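Local coordinates for putative uncharacterized protein (Enterobacter cloacae, PDB 4HFK) that is of unconfirmed function but belongs to the type VI secretion amidase immunity family and probably binds and neutralises a cognate amidase effector, at residues B[16-21]-B[56-61]; B[25-30]-B[64-69]. All blocks are in the same frame, centred on the assembly; numbering follows the deposited sequence.

Contact 1 of 2, residues B[16-21]-B[56-61]; sequences ENWVQN and EKADEV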
ATOM      1  N   GLU B  16       4.205  -9.869   0.036  1.00  5.78           N
ATOM      2  CA  GLU B  16       4.517  -8.477   0.386  1.00  9.05           C
ATOM      3  C   GLU B  16       3.255  -7.624   0.544  1.00  7.55           C
ATOM      4  O   GLU B  16       3.136  -6.844   1.486  1.00  8.18           O
ATOM      5  CB  GLU B  16       5.430  -7.846  -0.676  1.00  7.89           C
ATOM      6  CG  GLU B  16       6.860  -8.393  -0.650  1.00  9.78           C
ATOM      7  CD  GLU B  16       7.616  -8.137  -1.952  1.00 14.16           C
ATOM      8  OE1 GLU B  16       7.054  -7.484  -2.870  1.00 12.86           O
ATOM      9  OE2 GLU B  16       8.772  -8.600  -2.056  1.00 17.40           O
ATOM     10  N   ASN B  17       2.332  -7.763  -0.395  1.00  5.38           N
ATOM     11  CA  ASN B  17       1.094  -7.002  -0.359  1.00  7.78           C
ATOM     12  C   ASN B  17       0.210  -7.417   0.814  1.00  8.69           C
ATOM     13  O   ASN B  17      -0.425  -6.565   1.440  1.00 10.38           O
ATOM     14  CB  ASN B  17       0.368  -7.105  -1.710  1.00  7.30           C
ATOM     15  CG  ASN B  17       1.180  -6.472  -2.841  1.00 12.58           C
ATOM     16  OD1 ASN B  17       2.101  -5.694  -2.579  1.00 10.27           O
ATOM     17  ND2 ASN B  17       0.855  -6.813  -4.093  1.00  8.61           N
ATOM     18  N   TRP B  18       0.186  -8.710   1.133  1.00  5.50           N
ATOM     19  CA  TRP B  18      -0.465  -9.148   2.361  1.00  6.82           C
ATOM     20  C   TRP B  18       0.118  -8.405   3.561  1.00  6.66           C
ATOM     21  O   TRP B  18      -0.623  -7.817   4.366  1.00  6.19           O
ATOM     22  CB  TRP B  18      -0.344 -10.664   2.575  1.00  5.34           C
ATOM     23  CG  TRP B  18      -1.069 -11.124   3.839  1.00  5.72           C
ATOM     24  CD1 TRP B  18      -2.397 -11.451   3.957  1.00  6.63           C
ATOM     25  CD2 TRP B  18      -0.504 -11.268   5.157  1.00  7.13           C
ATOM     26  NE1 TRP B  18      -2.686 -11.809   5.263  1.00  7.09           N
ATOM     27  CE2 TRP B  18      -1.544 -11.708   6.014  1.00  8.60           C
ATOM     28  CE3 TRP B  18       0.779 -11.097   5.686  1.00  5.47           C
ATOM     29  CZ2 TRP B  18      -1.335 -11.955   7.379  1.00  5.34           C
ATOM     30  CZ3 TRP B  18       0.986 -11.354   7.038  1.00  9.08           C
ATOM     31  CH2 TRP B  18      -0.072 -11.780   7.868  1.00  9.78           C
ATOM     32  N   VAL B  19       1.442  -8.420   3.676  1.00  5.61           N
ATOM     33  CA  VAL B  19       2.110  -7.782   4.813  1.00  7.19           C
ATOM     34  C   VAL B  19       1.793  -6.288   4.857  1.00  8.02           C
ATOM     35  O   VAL B  19       1.489  -5.737   5.925  1.00  8.23           O
ATOM     36  CB  VAL B  19       3.646  -7.971   4.771  1.00  6.34           C
ATOM     37  CG1 VAL B  19       4.326  -7.106   5.846  1.00  8.89           C
ATOM     38  CG2 VAL B  19       4.016  -9.445   4.961  1.00  5.97           C
ATOM     39  N   GLN B  20       1.863  -5.636   3.695  1.00  6.86           N
ATOM     40  CA  GLN B  20       1.617  -4.194   3.626  1.00  9.43           C
ATOM     41  C   GLN B  20       0.177  -3.855   4.014  1.00  9.05           C
ATOM     42  O   GLN B  20      -0.064  -2.953   4.821  1.00  7.91           O
ATOM     43  CB  GLN B  20       1.922  -3.654   2.222  1.00 10.87           C
ATOM     44  CG  GLN B  20       2.230  -2.146   2.199  1.00 12.94           C
ATOM     45  CD  GLN B  20       1.198  -1.332   1.434  1.00 13.79           C
ATOM     46  OE1 GLN B  20       0.134  -1.835   1.082  1.00 14.80           O
ATOM     47  NE2 GLN B  20       1.517  -0.065   1.168  1.00 14.32           N
ATOM     48  N   ASN B  21      -0.778  -4.576   3.435  1.00  7.87           N
ATOM     49  CA  ASN B  21      -2.190  -4.307   3.696  1.00 10.09           C
ATOM     50  C   ASN B  21      -2.517  -4.540   5.164  1.00 10.02           C
ATOM     51  O   ASN B  21      -3.252  -3.773   5.786  1.00 13.70           O
ATOM     52  CB  ASN B  21      -3.086  -5.189   2.829  1.00  7.85           C
ATOM     53  CG  ASN B  21      -3.116  -4.758   1.377  1.00 10.79           C
ATOM     54  OD1 ASN B  21      -3.889  -5.308   0.587  1.00 12.26           O
ATOM     55  ND2 ASN B  21      -2.270  -3.786   1.006  1.00  7.89           N
ATOM     56  N   GLU B  56       1.403 -16.223  10.229  1.00 12.98           N
ATOM     57  CA  GLU B  56       1.385 -16.097  11.688  1.00 15.44           C
ATOM     58  C   GLU B  56       2.677 -15.460  12.190  1.00 12.74           C
ATOM     59  O   GLU B  56       2.642 -14.514  12.972  1.00 12.65           O
ATOM     60  CB  GLU B  56       1.175 -17.468  12.352  1.00 17.24           C
ATOM     61  CG  GLU B  56      -0.122 -18.171  11.939  1.00 15.87           C
ATOM     62  CD  GLU B  56      -0.205 -19.593  12.457  1.00 23.92           C
ATOM     63  OE1 GLU B  56       0.629 -19.974  13.313  1.00 18.37           O
ATOM     64  OE2 GLU B  56      -1.103 -20.334  12.003  1.00 21.21           O
ATOM     65  N   LYS B  57       3.817 -15.973  11.737  1.00 10.06           N
ATOM     66  CA  LYS B  57       5.105 -15.390  12.118  1.00 12.92           C
ATOM     67  C   LYS B  57       5.266 -13.964  11.591  1.00 13.58           C
ATOM     68  O   LYS B  57       5.770 -13.091  12.296  1.00 16.24           O
ATOM     69  CB  LYS B  57       6.258 -16.263  11.620  1.00 13.30           C
ATOM     70  CG  LYS B  57       6.296 -17.648  12.266  1.00 21.68           C
ATOM     71  CD  LYS B  57       7.546 -18.409  11.848  1.00 29.16           C
ATOM     72  CE  LYS B  57       7.607 -19.781  12.508  1.00 46.54           C
ATOM     73  NZ  LYS B  57       8.793 -20.550  12.030  1.00 50.80           N
ATOM     74  N   ALA B  58       4.829 -13.728  10.356  1.00 10.94           N
ATOM     75  CA  ALA B  58       4.923 -12.400   9.754  1.00 10.03           C
ATOM     76  C   ALA B  58       4.161 -11.359  10.565  1.00 12.09           C
ATOM     77  O   ALA B  58       4.591 -10.212  10.687  1.00 12.86           O
ATOM     78  CB  ALA B  58       4.415 -12.430   8.316  1.00  8.19           C
ATOM     79  N   ASP B  59       3.019 -11.756  11.113  1.00 14.87           N
ATOM     80  CA  ASP B  59       2.219 -10.846  11.918  1.00 14.52           C
ATOM     81  C   ASP B  59       2.980 -10.412  13.170  1.00 15.13           C
ATOM     82  O   ASP B  59       2.867  -9.268  13.604  1.00 19.69           O
ATOM     83  CB  ASP B  59       0.886 -11.490  12.303  1.00 16.76           C
ATOM     84  CG  ASP B  59      -0.143 -10.465  12.720  1.00 22.81           C
ATOM     85  OD1 ASP B  59      -0.536  -9.637  11.868  1.00 24.05           O
ATOM     86  OD2 ASP B  59      -0.560 -10.488  13.894  1.00 32.39           O
ATOM     87  N   GLU B  60       3.753 -11.325  13.753  1.00 13.98           N
ATOM     88  CA  GLU B  60       4.608 -10.974  14.886  1.00 17.77           C
ATOM     89  C   GLU B  60       5.706 -10.004  14.463  1.00 16.05           C
ATOM     90  O   GLU B  60       6.009  -9.043  15.176  1.00 14.18           O
ATOM     91  CB  GLU B  60       5.257 -12.227  15.481  1.00 17.36           C
ATOM     92  CG  GLU B  60       4.280 -13.175  16.156  1.00 26.40           C
ATOM     93  N   VAL B  61       6.314 -10.266  13.309  1.00 14.26           N
ATOM     94  CA  VAL B  61       7.373  -9.395  12.809  1.00 16.16           C
ATOM     95  C   VAL B  61       6.801  -8.001  12.575  1.00 12.21           C
ATOM     96  O   VAL B  61       7.403  -6.997  12.958  1.00 12.01           O
ATOM     97  CB  VAL B  61       8.013  -9.963  11.516  1.00 14.66           C
ATOM     98  CG1 VAL B  61       8.950  -8.954  10.894  1.00 13.21           C
ATOM     99  CG2 VAL B  61       8.756 -11.259  11.823  1.00 16.41           C
TER
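W18 of helix 11-27 reaches across to A58 and D59 of helix 52-66, and these three residues account for most of the surface buried here. The closest approach is apolar: CZ3, on the six-membered ring of W18, lies 3.8 Å from CB of A58. That methyl meets the ring obliquely, so the pair is neither a stack on the face nor a pure edge contact. A58 directs its short side chain toward the opposing helix, whereas W18 bridges the gap by length: CG is anti to the backbone N (chi1 -178°), which carries the benzo end of the indole across. At its rim, CH2 of W18 stands 4.5 Å from the backbone N of D59, near the ring plane. The same CH2 is 4.5 Å from CB and 4.6 Å from OD1 of D59, so the carboxylate lies beside the ring rim, while OD1 also forms a salt bridge to NE of R22, one turn on along helix 11-27. F55 meets the W18 ring edge-to-face, A41 and W44 of helix 31-47 touch it, and an apolar side chain of the chain of another protein also packs on it. The chemistry thus implies a buried, largely dispersive helix-helix contact in which the indole supplies the bulk and the alanine a single methyl, bordered at the ring rim by a carboxylate that R22 holds and that does not bond across the segments.

Contact 2 of 2, residues B[25-30]-B[64-69]; sequences GKIADS and SLLKQK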
ATOM      1  N   GLY B  25      -3.782  -1.903   8.148  1.00  8.92           N
ATOM      2  CA  GLY B  25      -4.868  -2.211   9.059  1.00  9.45           C
ATOM      3  C   GLY B  25      -4.495  -1.970  10.510  1.00 17.84           C
ATOM      4  O   GLY B  25      -5.329  -1.544  11.314  1.00 16.56           O
ATOM      5  N   LYS B  26      -3.242  -2.247  10.855  1.00 11.21           N
ATOM      6  CA  LYS B  26      -2.776  -2.047  12.217  1.00 13.46           C
ATOM      7  C   LYS B  26      -2.543  -0.580  12.574  1.00 13.58           C
ATOM      8  O   LYS B  26      -2.666  -0.215  13.736  1.00 13.94           O
ATOM      9  CB  LYS B  26      -1.488  -2.844  12.469  1.00 14.70           C
ATOM     10  CG  LYS B  26      -1.699  -4.349  12.516  1.00 15.23           C
ATOM     11  CD  LYS B  26      -0.407  -5.063  12.892  1.00 13.76           C
ATOM     12  CE  LYS B  26      -0.594  -6.574  12.823  1.00 17.45           C
ATOM     13  NZ  LYS B  26      -1.748  -7.031  13.660  1.00 21.14           N
ATOM     14  N   ILE B  27      -2.186   0.256  11.597  1.00 12.68           N
ATOM     15  CA  ILE B  27      -1.901   1.667  11.896  1.00 14.88           C
ATOM     16  C   ILE B  27      -3.077   2.610  11.626  1.00 16.60           C
ATOM     17  O   ILE B  27      -3.061   3.765  12.041  1.00 13.40           O
ATOM     18  CB  ILE B  27      -0.654   2.208  11.149  1.00 14.78           C
ATOM     19  CG1 ILE B  27      -0.747   1.947   9.644  1.00 15.68           C
ATOM     20  CG2 ILE B  27       0.611   1.590  11.697  1.00 16.96           C
ATOM     21  CD1 ILE B  27      -1.145   3.146   8.833  1.00 17.02           C
ATOM     22  N   ALA B  28      -4.084   2.121  10.912  1.00 12.56           N
ATOM     23  CA  ALA B  28      -5.225   2.958  10.543  1.00 12.54           C
ATOM     24  C   ALA B  28      -6.009   3.382  11.788  1.00 12.15           C
ATOM     25  O   ALA B  28      -6.371   2.543  12.609  1.00 11.28           O
ATOM     26  CB  ALA B  28      -6.122   2.225   9.588  1.00 13.65           C
ATOM     27  N   ASP B  29      -6.249   4.683  11.925  1.00 11.80           N
ATOM     28  CA  ASP B  29      -7.066   5.205  13.020  1.00 17.29           C
ATOM     29  C   ASP B  29      -8.460   5.352  12.442  1.00 22.37           C
ATOM     30  O   ASP B  29      -8.997   6.459  12.337  1.00 20.96           O
ATOM     31  CB  ASP B  29      -6.542   6.564  13.503  1.00 13.74           C
ATOM     32  CG  ASP B  29      -6.518   7.607  12.396  1.00 21.77           C
ATOM     33  OD1 ASP B  29      -6.228   7.232  11.234  1.00 23.65           O
ATOM     34  OD2 ASP B  29      -6.837   8.786  12.676  1.00 18.93           O
ATOM     35  N   SER B  30      -9.030   4.219  12.047  1.00 13.01           N
ATOM     36  CA  SER B  30     -10.275   4.193  11.296  1.00 13.59           C
ATOM     37  C   SER B  30     -10.789   2.758  11.255  1.00 17.10           C
ATOM     38  O   SER B  30     -10.110   1.850  10.748  1.00 12.08           O
ATOM     39  CB  SER B  30     -10.046   4.700   9.874  1.00 17.03           C
ATOM     40  OG  SER B  30     -11.203   4.507   9.075  1.00 15.73           O
ATOM     41  N   SER B  64       6.348  -5.992  15.799  1.00 12.35           N
ATOM     42  CA  SER B  64       7.647  -5.558  16.286  1.00 11.46           C
ATOM     43  C   SER B  64       8.229  -4.404  15.461  1.00 15.93           C
ATOM     44  O   SER B  64       8.736  -3.431  16.021  1.00 16.64           O
ATOM     45  CB  SER B  64       8.621  -6.737  16.304  1.00 15.97           C
ATOM     46  OG  SER B  64       9.893  -6.326  16.783  1.00 28.13           O
ATOM     47  N   LEU B  65       8.165  -4.511  14.135  1.00 10.55           N
ATOM     48  CA  LEU B  65       8.743  -3.478  13.273  1.00 14.17           C
ATOM     49  C   LEU B  65       7.941  -2.169  13.289  1.00 13.12           C
ATOM     50  O   LEU B  65       8.516  -1.085  13.161  1.00 12.30           O
ATOM     51  CB  LEU B  65       8.921  -3.991  11.837  1.00 10.46           C
ATOM     52  CG  LEU B  65      10.060  -4.991  11.603  1.00 17.80           C
ATOM     53  CD1 LEU B  65      10.170  -5.369  10.129  1.00 14.79           C
ATOM     54  CD2 LEU B  65      11.382  -4.433  12.086  1.00 21.58           C
ATOM     55  N   LEU B  66       6.621  -2.273  13.455  1.00 12.26           N
ATOM     56  CA  LEU B  66       5.754  -1.091  13.514  1.00 13.10           C
ATOM     57  C   LEU B  66       6.164  -0.131  14.634  1.00 15.41           C
ATOM     58  O   LEU B  66       5.895   1.071  14.558  1.00 15.12           O
ATOM     59  CB  LEU B  66       4.278  -1.485  13.665  1.00 14.02           C
ATOM     60  CG  LEU B  66       3.516  -1.812  12.375  1.00 12.49           C
ATOM     61  CD1 LEU B  66       2.087  -2.229  12.675  1.00 11.97           C
ATOM     62  CD2 LEU B  66       3.519  -0.626  11.414  1.00 10.95           C
ATOM     63  N   LYS B  67       6.837  -0.659  15.654  1.00 13.95           N
ATOM     64  CA  LYS B  67       7.294   0.164  16.771  1.00 18.70           C
ATOM     65  C   LYS B  67       8.411   1.139  16.376  1.00 21.26           C
ATOM     66  O   LYS B  67       8.648   2.135  17.064  1.00 22.39           O
ATOM     67  CB  LYS B  67       7.751  -0.726  17.929  1.00 15.79           C
ATOM     68  CG  LYS B  67       6.623  -1.562  18.531  1.00 20.25           C
ATOM     69  CD  LYS B  67       7.157  -2.542  19.567  1.00 27.67           C
ATOM     70  CE  LYS B  67       6.008  -3.299  20.237  1.00 29.98           C
ATOM     71  NZ  LYS B  67       6.504  -4.280  21.251  1.00 45.45           N
ATOM     72  N   GLN B  68       9.110   0.842  15.286  1.00 18.69           N
ATOM     73  CA  GLN B  68      10.162   1.734  14.809  1.00 24.45           C
ATOM     74  C   GLN B  68       9.545   3.077  14.429  1.00 25.96           C
ATOM     75  O   GLN B  68       8.484   3.124  13.795  1.00 21.94           O
ATOM     76  CB  GLN B  68      10.868   1.130  13.597  1.00 27.98           C
ATOM     77  CG  GLN B  68      11.890   0.062  13.930  1.00 32.93           C
ATOM     78  CD  GLN B  68      13.193   0.294  13.193  1.00 41.34           C
ATOM     79  OE1 GLN B  68      13.196   0.569  11.993  1.00 43.12           O
ATOM     80  NE2 GLN B  68      14.308   0.215  13.912  1.00 49.77           N
ATOM     81  N   LYS B  69      10.191   4.166  14.833  1.00 22.45           N
ATOM     82  CA  LYS B  69       9.696   5.500  14.510  1.00 26.46           C
ATOM     83  C   LYS B  69      10.467   6.083  13.334  1.00 22.95           C
ATOM     84  O   LYS B  69      11.701   6.094  13.335  1.00 25.98           O
ATOM     85  CB  LYS B  69       9.810   6.430  15.721  1.00 31.43           C
ATOM     86  CG  LYS B  69       8.921   6.034  16.896  1.00 36.70           C
ATOM     87  CD  LYS B  69       8.626   7.232  17.791  1.00 49.67           C
TER
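Helix-helix packing in an all-helical fold reaches the C-terminal ends of helices 11-27 and 52-66 here, where L66 sets its two methyl branches against K26 and I27. The backbones stay well apart, since the nearest pair of CA atoms, those of I27 and L66, is separated by 8.3 Å; the gap is spanned by side chains. L66 points toward the other segment and contributes the most buried surface. Its branches divide the work. CD1 touches the aliphatic part of K26, lying 3.6 Å from CB and 3.8 Å from CD, while CD2 meets CG2 of I27 at 3.7 Å. Each of the two side chains crosses that of L66 at about a right angle; K26 meets the CD1 methyl at two carbons, whereas I27 gives a single methyl. For I27, chi1 of 53° places CG1 between the backbone N and the carbonyl carbon, turning CG2 to L66 and sending the longer branch elsewhere; the residue also packs on Q79 and C83 of helix 79-87 and on L33 of the second subunit. L66 in turn touches I86 of helix 79-87, and its carbonyl oxygen accepts a hydrogen bond from K82 NZ. All three touching residues remain partly exposed, in keeping with a contact at the surface. The K26 chain is extended as far as CE and then bends at chi4 (-55°), taking the ammonium NZ away from L66, near R22 NH2, and into a long, weak ion pair with OD1 of D59.

In the fold
Both contacts join helix 11-27 to helix 52-66, with centres 12 Å apart, but they differ in depth. Contact 1 is buried, centred about 5 Å from the centre of the chain, whereas contact 2 lies about 11 Å out, at the surface. Each is apolar across its segments: an aromatic ring against a methyl inside, branched and aliphatic chains near the helix ends. The weak K26-D59 pair is the polar link between the two contacts. Helix 79-87 touches residues of both, and the second subunit packs near each, so this helix pair also lies close to the interface with the second copy of the protein.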